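Local coordinates for endoglucanase (Clostridium thermocellum, PDB 2C26) that binds carbohydrates with promiscuous specificity through a beta-sandwich module joined to a PKD domain, as part of a larger, probably cellulose-degrading enzyme, at the interface of chains A and B. Numbering follows the deposited sequence. Chains: chain A/B, Endoglucanase.

The interface of chains A and B. Residues chain A 86-90; chain B 195-198.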
# COMPACT_ATOMS: atom_id res chain seq x y z
N SER A 86 21.86 22.02 6.03
CA SER A 86 20.41 21.92 6.02
C SER A 86 19.89 20.49 6.15
O SER A 86 20.59 19.52 5.83
CB SER A 86 19.82 22.61 4.78
OG SER A 86 20.02 21.83 3.61
N PHE A 87 18.66 20.38 6.62
CA PHE A 87 17.98 19.11 6.81
C PHE A 87 16.53 19.34 6.45
O PHE A 87 15.90 20.24 6.99
CB PHE A 87 18.11 18.65 8.27
CG PHE A 87 17.55 17.27 8.52
CD1 PHE A 87 16.22 17.10 8.90
CD2 PHE A 87 18.35 16.14 8.36
CE1 PHE A 87 15.71 15.81 9.13
CE2 PHE A 87 17.86 14.88 8.58
CZ PHE A 87 16.54 14.70 8.97
N THR A 88 16.02 18.54 5.52
CA THR A 88 14.65 18.70 5.06
C THR A 88 13.87 17.41 5.31
O THR A 88 14.32 16.33 4.90
CB THR A 88 14.60 19.08 3.54
OG1 THR A 88 15.36 20.27 3.31
CG2 THR A 88 13.17 19.28 3.04
N ALA A 89 12.74 17.52 6.00
CA ALA A 89 11.83 16.38 6.20
C ALA A 89 10.45 16.70 5.66
O ALA A 89 10.09 17.87 5.53
CB ALA A 89 11.75 16.00 7.68
N THR A 90 9.68 15.67 5.35
CA THR A 90 8.31 15.82 4.85
C THR A 90 7.30 15.63 5.98
O THR A 90 7.48 14.76 6.83
CB THR A 90 8.06 14.84 3.68
OG1 THR A 90 8.64 15.37 2.48
CG2 THR A 90 6.56 14.60 3.45
N VAL B 195 20.76 17.46 3.46
CA VAL B 195 20.18 16.15 3.67
C VAL B 195 18.65 16.22 3.50
O VAL B 195 18.02 17.17 3.98
CB VAL B 195 20.54 15.62 5.09
CG1 VAL B 195 19.80 14.34 5.41
CG2 VAL B 195 22.07 15.39 5.22
N LEU B 196 18.08 15.23 2.81
CA LEU B 196 16.63 15.08 2.68
C LEU B 196 16.20 13.83 3.41
O LEU B 196 16.86 12.79 3.34
CB LEU B 196 16.19 14.98 1.21
CG LEU B 196 16.75 16.00 0.20
CD1 LEU B 196 16.25 15.64 -1.21
CD2 LEU B 196 16.39 17.44 0.56
N TRP B 197 15.09 13.92 4.13
CA TRP B 197 14.62 12.83 4.94
C TRP B 197 13.23 12.41 4.50
O TRP B 197 12.31 13.23 4.43
CB TRP B 197 14.63 13.20 6.43
CG TRP B 197 14.08 12.11 7.33
CD1 TRP B 197 12.79 11.98 7.78
CD2 TRP B 197 14.81 11.01 7.89
NE1 TRP B 197 12.67 10.87 8.58
CE2 TRP B 197 13.90 10.26 8.67
CE3 TRP B 197 16.15 10.60 7.82
CZ2 TRP B 197 14.28 9.10 9.37
CZ3 TRP B 197 16.53 9.44 8.50
CH2 TRP B 197 15.60 8.72 9.29
N ASN B 198 13.10 11.13 4.21
CA ASN B 198 11.82 10.52 3.88
C ASN B 198 11.67 9.26 4.74
O ASN B 198 12.57 8.42 4.74
CB ASN B 198 11.80 10.15 2.39
CG ASN B 198 11.93 11.36 1.50
OD1 ASN B 198 10.96 12.08 1.28
ND2 ASN B 198 13.14 11.60 0.97
O HOH W 1 18.12 19.96 3.16
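Strand 84-93 of chain A, in the PKD domain, runs parallel to strand 194-199 of chain B, which appears to belong to the carbohydrate-binding beta-sandwich module, so that the two edges join into an intermolecular beta-sheet and the PKD domain of one copy meets the apparent binding module of the other. Bridge pairs A:Phe87 with B:Val195, A:Thr88 with B:Leu196 and A:Ala89 with B:Trp197 set the register. The patch recurs with the chains exchanged in a two-fold dimer, which may or may not be the biological assembly.

Backbone hydrogen bonds alternate in direction, as parallel pairing requires. B:Val195 N gives to A:Ser86 O at 3.1 Å, with the donor 41° above the carbonyl plane and hence away from a lone pair. Better aligned, A:Thr88 N reaches B:Val195 O at 2.9 Å within the carbonyl plane. The same threonine then accepts at its O from B:Trp197 N at 2.6 Å, almost along the C=O axis (175°); A:Thr88 is thus bonded on both its amide N and its carbonyl O.

A water supplements this ladder on one sheet face. It lies 2.7 Å from A:Ser86 OG and 2.8 Å from A:Thr88 OG1, and also bonds B:Val195 O, which therefore meets both an amide and a water. A:Thr88 OG1 stands beside its own backbone N (chi1 -57°), which turns the hydroxyl towards this water.

Apolar contacts cover both faces. On the face opposite the water, A:Phe87, with CG anti to the backbone N, lays a face of its ring obliquely and off-centre over B:Val195 and B:Trp197: CZ sits above B:Trp197 CB at 3.5 Å, while CD2 and CE2 lie towards B:Val195 CG1. B:Trp197, likewise anti, points the same way as A:Phe87 and offers its CB and the CG end of the indole. On the water's face, B:Leu196 runs beside A:Thr88, its CD2 branch 3.8 Å from A:Thr88 CB.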